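Local coordinates for protein trypanothione-dependent glyoxalase I (Leishmania major, PDB 2C21) that is a dimeric, nickel-containing member of the glyoxalase/bleomycin resistance/dioxygenase superfamily, with metal sites built at the interface between its two subunits, at residues I14-L19 with L61-N66; L30-L35 with L50-E55. All coordinates share one frame; numbering follows the deposited sequence.

Contact 1 of 2, residues I14-L19 with L61-N66. With NI (nickel (II) ion), chain G.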
ATOM      1  N   ILE A  14      -3.838   5.945  -4.019  1.00 37.17           N
ATOM      2  CA  ILE A  14      -3.036   6.986  -4.694  1.00 37.12           C
ATOM      3  C   ILE A  14      -3.986   7.840  -5.548  1.00 37.31           C
ATOM      4  O   ILE A  14      -5.005   7.339  -6.041  1.00 36.33           O
ATOM      5  CB  ILE A  14      -1.934   6.381  -5.603  1.00 37.56           C
ATOM      6  CG1 ILE A  14      -2.527   5.420  -6.635  1.00 38.72           C
ATOM      7  CG2 ILE A  14      -0.855   5.682  -4.777  1.00 38.16           C
ATOM      8  CD1 ILE A  14      -1.581   5.111  -7.797  1.00 39.59           C
ATOM      9  N   ARG A  15      -3.668   9.120  -5.712  1.00 37.29           N
ATOM     10  CA  ARG A  15      -4.454   9.992  -6.575  1.00 36.62           C
ATOM     11  C   ARG A  15      -3.811  10.047  -7.955  1.00 36.77           C
ATOM     12  O   ARG A  15      -2.581  10.064  -8.093  1.00 36.95           O
ATOM     13  CB  ARG A  15      -4.578  11.407  -6.007  1.00 36.84           C
ATOM     14  CG  ARG A  15      -5.213  11.497  -4.596  1.00 36.60           C
ATOM     15  CD  ARG A  15      -5.115  12.890  -4.020  1.00 38.48           C
ATOM     16  NE  ARG A  15      -5.670  12.935  -2.655  1.00 40.16           N
ATOM     17  CZ  ARG A  15      -4.993  12.663  -1.538  1.00 42.93           C
ATOM     18  NH1 ARG A  15      -3.703  12.351  -1.554  1.00 40.15           N
ATOM     19  NH2 ARG A  15      -5.627  12.705  -0.370  1.00 42.61           N
ATOM     20  N   VAL A  16      -4.654  10.058  -8.973  1.00 36.61           N
ATOM     21  CA  VAL A  16      -4.207   9.950 -10.365  1.00 36.06           C
ATOM     22  C   VAL A  16      -4.837  11.027 -11.206  1.00 35.95           C
ATOM     23  O   VAL A  16      -5.977  11.451 -10.957  1.00 35.26           O
ATOM     24  CB  VAL A  16      -4.512   8.560 -10.957  1.00 36.63           C
ATOM     25  CG1 VAL A  16      -3.796   7.466 -10.138  1.00 38.58           C
ATOM     26  CG2 VAL A  16      -6.019   8.283 -11.022  1.00 36.70           C
ATOM     27  N   GLY A  17      -4.111  11.452 -12.234  1.00 36.17           N
ATOM     28  CA  GLY A  17      -4.580  12.526 -13.111  1.00 36.56           C
ATOM     29  C   GLY A  17      -5.603  12.143 -14.170  1.00 36.87           C
ATOM     30  O   GLY A  17      -6.339  12.997 -14.646  1.00 37.01           O
ATOM     31  N   ASP A  18      -5.647  10.866 -14.537  1.00 37.80           N
ATOM     32  CA  ASP A  18      -6.417  10.393 -15.698  1.00 38.60           C
ATOM     33  C   ASP A  18      -6.727   8.911 -15.452  1.00 39.03           C
ATOM     34  O   ASP A  18      -5.851   8.065 -15.510  1.00 38.46           O
ATOM     35  CB  ASP A  18      -5.571  10.654 -16.968  1.00 38.52           C
ATOM     36  CG  ASP A  18      -6.171  10.112 -18.266  1.00 39.34           C
ATOM     37  OD1 ASP A  18      -7.015   9.204 -18.300  1.00 38.95           O
ATOM     38  OD2 ASP A  18      -5.703  10.596 -19.307  1.00 42.65           O
ATOM     39  N   LEU A  19      -7.982   8.618 -15.132  1.00 39.57           N
ATOM     40  CA  LEU A  19      -8.404   7.241 -14.869  1.00 39.97           C
ATOM     41  C   LEU A  19      -8.126   6.298 -16.034  1.00 39.49           C
ATOM     42  O   LEU A  19      -7.587   5.224 -15.846  1.00 39.03           O
ATOM     43  CB  LEU A  19      -9.894   7.190 -14.528  1.00 40.29           C
ATOM     44  CG  LEU A  19     -10.392   6.839 -13.105  1.00 41.63           C
ATOM     45  CD1 LEU A  19      -9.363   6.875 -12.010  1.00 41.36           C
ATOM     46  CD2 LEU A  19     -11.590   7.688 -12.773  1.00 42.93           C
ATOM     47  N   LEU A  61      -5.520  -1.964  -4.786  1.00 37.90           N
ATOM     48  CA  LEU A  61      -5.126  -0.605  -5.099  1.00 38.21           C
ATOM     49  C   LEU A  61      -6.377   0.242  -5.335  1.00 38.19           C
ATOM     50  O   LEU A  61      -7.294  -0.180  -6.055  1.00 37.47           O
ATOM     51  CB  LEU A  61      -4.248  -0.614  -6.361  1.00 38.72           C
ATOM     52  CG  LEU A  61      -3.699   0.710  -6.889  1.00 39.86           C
ATOM     53  CD1 LEU A  61      -2.876   1.426  -5.824  1.00 41.16           C
ATOM     54  CD2 LEU A  61      -2.860   0.442  -8.140  1.00 41.20           C
ATOM     55  N   GLU A  62      -6.411   1.415  -4.699  1.00 37.76           N
ATOM     56  CA  GLU A  62      -7.478   2.391  -4.863  1.00 38.47           C
ATOM     57  C   GLU A  62      -6.939   3.625  -5.566  1.00 38.82           C
ATOM     58  O   GLU A  62      -5.993   4.258  -5.072  1.00 38.77           O
ATOM     59  CB  GLU A  62      -8.046   2.834  -3.509  1.00 38.17           C
ATOM     60  CG  GLU A  62      -9.187   3.822  -3.635  1.00 38.47           C
ATOM     61  CD  GLU A  62      -9.621   4.423  -2.302  1.00 41.42           C
ATOM     62  OE1 GLU A  62      -9.055   4.050  -1.257  1.00 39.13           O
ATOM     63  OE2 GLU A  62     -10.544   5.261  -2.317  1.00 43.51           O
ATOM     64  N   LEU A  63      -7.548   3.975  -6.703  1.00 38.58           N
ATOM     65  CA  LEU A  63      -7.249   5.221  -7.402  1.00 38.83           C
ATOM     66  C   LEU A  63      -8.350   6.231  -7.137  1.00 38.72           C
ATOM     67  O   LEU A  63      -9.523   5.905  -7.250  1.00 38.84           O
ATOM     68  CB  LEU A  63      -7.161   4.993  -8.908  1.00 39.20           C
ATOM     69  CG  LEU A  63      -6.432   3.750  -9.379  1.00 40.77           C
ATOM     70  CD1 LEU A  63      -6.510   3.693 -10.899  1.00 41.14           C
ATOM     71  CD2 LEU A  63      -5.006   3.767  -8.890  1.00 40.54           C
ATOM     72  N   THR A  64      -7.952   7.457  -6.806  1.00 38.63           N
ATOM     73  CA  THR A  64      -8.862   8.566  -6.650  1.00 38.59           C
ATOM     74  C   THR A  64      -8.573   9.553  -7.774  1.00 38.09           C
ATOM     75  O   THR A  64      -7.423   9.969  -7.960  1.00 37.65           O
ATOM     76  CB  THR A  64      -8.613   9.297  -5.304  1.00 38.81           C
ATOM     77  OG1 THR A  64      -8.816   8.390  -4.215  1.00 38.89           O
ATOM     78  CG2 THR A  64      -9.542  10.474  -5.168  1.00 38.86           C
ATOM     79  N   TYR A  65      -9.619   9.887  -8.522  1.00 37.60           N
ATOM     80  CA  TYR A  65      -9.571  10.939  -9.514  1.00 37.83           C
ATOM     81  C   TYR A  65     -10.399  12.119  -9.001  1.00 38.10           C
ATOM     82  O   TYR A  65     -11.586  11.961  -8.689  1.00 38.11           O
ATOM     83  CB  TYR A  65     -10.132  10.425 -10.854  1.00 37.50           C
ATOM     84  CG  TYR A  65     -10.378  11.518 -11.857  1.00 37.66           C
ATOM     85  CD1 TYR A  65      -9.307  12.220 -12.416  1.00 37.59           C
ATOM     86  CD2 TYR A  65     -11.675  11.872 -12.245  1.00 36.24           C
ATOM     87  CE1 TYR A  65      -9.518  13.232 -13.331  1.00 37.48           C
ATOM     88  CE2 TYR A  65     -11.892  12.888 -13.164  1.00 35.84           C
ATOM     89  CZ  TYR A  65     -10.813  13.566 -13.699  1.00 37.21           C
ATOM     90  OH  TYR A  65     -10.995  14.584 -14.613  1.00 36.56           O
ATOM     91  N   ASN A  66      -9.772  13.293  -8.908  1.00 38.20           N
ATOM     92  CA  ASN A  66     -10.478  14.537  -8.650  1.00 38.47           C
ATOM     93  C   ASN A  66     -10.737  15.251  -9.959  1.00 38.39           C
ATOM     94  O   ASN A  66      -9.797  15.523 -10.702  1.00 38.18           O
ATOM     95  CB  ASN A  66      -9.678  15.437  -7.711  1.00 39.08           C
ATOM     96  CG  ASN A  66      -9.686  14.921  -6.301  1.00 41.14           C
ATOM     97  OD1 ASN A  66     -10.726  14.918  -5.644  1.00 44.51           O
ATOM     98  ND2 ASN A  66      -8.549  14.441  -5.840  1.00 42.15           N
TER
HETATM   99 NI    NI G1142      -9.351   4.017   1.097  0.50 35.36          NI
HETATM  100  O   HOH W   1      -8.457  13.830  -2.923  1.00 33.30           O
HETATM  101  O   HOH W   2      -7.177  13.691 -10.131  1.00 32.22           O
HETATM  102  O   HOH W   3     -11.097   4.245   0.904  1.00 38.79           O

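Contact 2 of 2, residues L30-L35 with L50-E55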
ATOM      1  N   LEU A  30       0.196  -4.540 -15.881  1.00 38.47           N
ATOM      2  CA  LEU A  30       0.457  -5.263 -14.628  1.00 38.34           C
ATOM      3  C   LEU A  30      -0.428  -6.489 -14.360  1.00 38.63           C
ATOM      4  O   LEU A  30      -0.110  -7.286 -13.473  1.00 38.39           O
ATOM      5  CB  LEU A  30       0.459  -4.286 -13.439  1.00 38.60           C
ATOM      6  CG  LEU A  30       1.750  -3.466 -13.364  1.00 38.40           C
ATOM      7  CD1 LEU A  30       1.635  -2.276 -12.457  1.00 38.89           C
ATOM      8  CD2 LEU A  30       2.911  -4.351 -12.921  1.00 39.90           C
ATOM      9  N   GLY A  31      -1.515  -6.647 -15.118  1.00 38.80           N
ATOM     10  CA  GLY A  31      -2.397  -7.819 -14.994  1.00 38.73           C
ATOM     11  C   GLY A  31      -3.458  -7.763 -13.894  1.00 38.54           C
ATOM     12  O   GLY A  31      -4.062  -8.783 -13.564  1.00 38.12           O
ATOM     13  N   MET A  32      -3.685  -6.586 -13.317  1.00 38.38           N
ATOM     14  CA  MET A  32      -4.753  -6.422 -12.337  1.00 38.46           C
ATOM     15  C   MET A  32      -6.089  -6.380 -13.066  1.00 38.46           C
ATOM     16  O   MET A  32      -6.130  -6.255 -14.288  1.00 37.29           O
ATOM     17  CB  MET A  32      -4.601  -5.123 -11.548  1.00 38.64           C
ATOM     18  CG  MET A  32      -3.314  -4.993 -10.806  1.00 38.32           C
ATOM     19  SD  MET A  32      -3.310  -3.526  -9.773  1.00 38.74           S
ATOM     20  CE  MET A  32      -1.635  -3.628  -9.120  1.00 40.80           C
ATOM     21  N   LYS A  33      -7.174  -6.480 -12.307  1.00 38.81           N
ATOM     22  CA  LYS A  33      -8.499  -6.286 -12.868  1.00 39.46           C
ATOM     23  C   LYS A  33      -9.226  -5.207 -12.101  1.00 39.32           C
ATOM     24  O   LYS A  33      -9.001  -5.022 -10.911  1.00 37.68           O
ATOM     25  CB  LYS A  33      -9.316  -7.587 -12.857  1.00 40.40           C
ATOM     26  CG  LYS A  33      -9.473  -8.281 -11.494  1.00 43.49           C
ATOM     27  CD  LYS A  33     -10.235  -9.622 -11.629  1.00 48.10           C
ATOM     28  CE  LYS A  33     -11.193  -9.849 -10.440  1.00 50.02           C
ATOM     29  NZ  LYS A  33     -12.025 -11.073 -10.585  1.00 51.73           N
ATOM     30  N   VAL A  34     -10.117  -4.507 -12.797  1.00 39.25           N
ATOM     31  CA  VAL A  34     -10.972  -3.519 -12.140  1.00 39.54           C
ATOM     32  C   VAL A  34     -12.011  -4.300 -11.336  1.00 38.85           C
ATOM     33  O   VAL A  34     -12.701  -5.150 -11.878  1.00 37.25           O
ATOM     34  CB  VAL A  34     -11.679  -2.617 -13.173  1.00 39.64           C
ATOM     35  CG1 VAL A  34     -12.649  -1.664 -12.471  1.00 40.94           C
ATOM     36  CG2 VAL A  34     -10.639  -1.847 -13.984  1.00 40.06           C
ATOM     37  N   LEU A  35     -12.090  -4.025 -10.043  1.00 37.91           N
ATOM     38  CA  LEU A  35     -13.039  -4.698  -9.159  1.00 37.94           C
ATOM     39  C   LEU A  35     -14.361  -3.922  -9.037  1.00 38.05           C
ATOM     40  O   LEU A  35     -15.439  -4.506  -9.091  1.00 37.17           O
ATOM     41  CB  LEU A  35     -12.413  -4.879  -7.780  1.00 38.33           C
ATOM     42  CG  LEU A  35     -11.071  -5.624  -7.791  1.00 38.69           C
ATOM     43  CD1 LEU A  35     -10.382  -5.521  -6.424  1.00 39.23           C
ATOM     44  CD2 LEU A  35     -11.262  -7.077  -8.205  1.00 37.61           C
ATOM     45  N   LEU A  50      -8.701  -1.686  -7.930  1.00 39.50           N
ATOM     46  CA  LEU A  50      -8.078  -2.703  -8.808  1.00 40.24           C
ATOM     47  C   LEU A  50      -7.215  -3.634  -7.992  1.00 39.91           C
ATOM     48  O   LEU A  50      -6.623  -3.234  -6.996  1.00 39.53           O
ATOM     49  CB  LEU A  50      -7.132  -2.076  -9.839  1.00 41.07           C
ATOM     50  CG  LEU A  50      -7.621  -0.967 -10.762  1.00 43.41           C
ATOM     51  CD1 LEU A  50      -7.229   0.368 -10.155  1.00 45.78           C
ATOM     52  CD2 LEU A  50      -7.013  -1.146 -12.144  1.00 45.11           C
ATOM     53  N   GLY A  51      -7.099  -4.864  -8.457  1.00 39.54           N
ATOM     54  CA  GLY A  51      -6.237  -5.814  -7.786  1.00 40.07           C
ATOM     55  C   GLY A  51      -6.128  -7.120  -8.506  1.00 39.52           C
ATOM     56  O   GLY A  51      -6.659  -7.297  -9.593  1.00 39.78           O
ATOM     57  N   TYR A  52      -5.437  -8.045  -7.867  1.00 39.63           N
ATOM     58  CA  TYR A  52      -5.244  -9.370  -8.402  1.00 39.14           C
ATOM     59  C   TYR A  52      -6.306 -10.319  -7.862  1.00 39.12           C
ATOM     60  O   TYR A  52      -6.336 -11.494  -8.198  1.00 39.17           O
ATOM     61  CB  TYR A  52      -3.829  -9.846  -8.060  1.00 39.50           C
ATOM     62  CG  TYR A  52      -2.758  -9.060  -8.789  1.00 38.36           C
ATOM     63  CD1 TYR A  52      -2.622  -9.166 -10.160  1.00 38.35           C
ATOM     64  CD2 TYR A  52      -1.901  -8.199  -8.111  1.00 38.80           C
ATOM     65  CE1 TYR A  52      -1.649  -8.458 -10.845  1.00 38.50           C
ATOM     66  CE2 TYR A  52      -0.926  -7.476  -8.790  1.00 37.77           C
ATOM     67  CZ  TYR A  52      -0.797  -7.611 -10.150  1.00 38.15           C
ATOM     68  OH  TYR A  52       0.179  -6.915 -10.838  1.00 37.31           O
ATOM     69  N   GLY A  53      -7.195  -9.799  -7.035  1.00 38.39           N
ATOM     70  CA  GLY A  53      -8.294 -10.591  -6.516  1.00 38.18           C
ATOM     71  C   GLY A  53      -9.266  -9.642  -5.865  1.00 37.79           C
ATOM     72  O   GLY A  53      -8.971  -8.461  -5.747  1.00 37.46           O
ATOM     73  N   PRO A  54     -10.454 -10.139  -5.491  1.00 37.79           N
ATOM     74  CA  PRO A  54     -11.449  -9.298  -4.837  1.00 37.65           C
ATOM     75  C   PRO A  54     -10.992  -8.776  -3.490  1.00 37.12           C
ATOM     76  O   PRO A  54     -10.149  -9.392  -2.826  1.00 36.49           O
ATOM     77  CB  PRO A  54     -12.663 -10.234  -4.675  1.00 37.73           C
ATOM     78  CG  PRO A  54     -12.162 -11.595  -4.855  1.00 38.53           C
ATOM     79  CD  PRO A  54     -10.937 -11.512  -5.713  1.00 38.33           C
ATOM     80  N   GLU A  55     -11.557  -7.648  -3.078  1.00 37.00           N
ATOM     81  CA  GLU A  55     -11.222  -7.071  -1.777  1.00 36.86           C
ATOM     82  C   GLU A  55     -11.439  -8.048  -0.629  1.00 37.14           C
ATOM     83  O   GLU A  55     -10.780  -7.931   0.386  1.00 37.60           O
ATOM     84  CB  GLU A  55     -12.018  -5.798  -1.530  1.00 36.87           C
ATOM     85  CG  GLU A  55     -11.546  -4.631  -2.360  1.00 37.42           C
ATOM     86  CD  GLU A  55     -12.603  -3.589  -2.506  1.00 38.47           C
ATOM     87  OE1 GLU A  55     -12.674  -2.670  -1.650  1.00 38.84           O
ATOM     88  OE2 GLU A  55     -13.396  -3.721  -3.457  1.00 38.77           O
TER

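Contact 1 of 2, residues I14-L19 with L61-N66
Ile14 N donates to Glu62 O at 2.9 Å, the first of three backbone bonds that pair strand 8-15 and its continuation with strand 60-66. Ile14 O accepts from Thr64 N. Thr64 O accepts from Val16 N. Beyond this ladder two waters take over. One accepts from both Arg15 NE (2.9 Å) and Asn66 ND2 (3.0 Å), and lies in the guanidinium plane. The other lies 2.7 Å from Val16 O, probably as donor, and accepts from Asn66 N. Arg15 O has a partner in Tyr120 OH. The Tyr65 ring turns its edge to Val16 O and Gly17 O, with CE1 3.4 Å from Gly17 O, while its OH bonds to Gly68 N. Leu19 CD2 packs against Tyr65 CB. On the face of Ile14 and Leu63, the Leu63 CD2 methyl meets Ile14 CG1 at 3.7 Å. Glu62 CG is anti to its backbone N (chi1 -178°), and the extended chain carries OE1 to nickel at 2.4 Å. His11 of this chain and His80 and Glu123 of the second subunit bind the same metal. Glu62 thus joins the strand pairing through O and the metal site through OE1, which probably helps to position the ligand.

Contact 2 of 2, residues L30-L35 with L50-E55
Met32 lays its CG over one face of the Tyr52 ring, 3.9 Å from the centroid and displaced toward the rim. This is a CH-pi contact. Met32 CG is anti to its own carbonyl carbon (chi1 -58°), and the chain runs on extended. SD lies farther above the ring, 5.0 Å from the centroid, in an oblique Met-aromatic contact. The terminal CE still reaches the Tyr52 CE2 side of the ring. SD also packs on Leu50 CB, and the Met32 and Leu50 side chains cross at about a right angle.

The Tyr52 hydroxyl donates to Leu30 O at 2.7 Å. It approaches from above the carbonyl plane, 42° out of it. Leu30 O also accepts from Arg7 NH1 of the second subunit. The hydroxyl bond and the Met32 contact probably help to hold the ring in place. Gly31, the first residue past helix 19-29 to leave helical angles, has positive phi; its C is 3.6 Å from Tyr52 CE1.

Further along, Lys33 and Gly51 form an antiparallel hydrogen-bonded pair. Lys33 N donates to Gly51 O at 2.9 Å, and Gly51 N donates back to Lys33 O at 3.1 Å. Val34 and Leu50 make the next, non-hydrogen-bonded pair, and Val34 CG2 meets Leu50 CD2 on their shared face. Leu35 points toward the other segment. Its CD1 comes 3.3 Å from Gly53 O, and its CD2 packs on Pro54 CA. Glu55 forms a salt bridge with Arg36.

The arrangement is the open end of the beta hairpin of strands 33-40 and 45-51, which follows helix 19-29 in a βαβββ module of the glyoxalase fold.

How the contacts relate
Contacts 1 and 2 belong to one four-stranded mixed sheet, and their centres are about 15 Å apart. Strands 60-66 and 45-51 are neighbours in it, so the two contacts meet directly. Leu61 N lies 2.8 Å from Leu50 O, a probable hydrogen bond, and Leu63 CD1 packs 3.5 Å from Leu50 CD1. Within this chain, contact 1 joins the outer strand 8-15 and contact 2 the outer strand 33-40; at Ile14 the sheet continues into the second subunit. Nickel is bound in contact 1, through Glu62. Contact 2 supplies no ligand to it, but its Leu50 continues the sheet next to the metal-bearing strand. Both contacts also touch the second subunit.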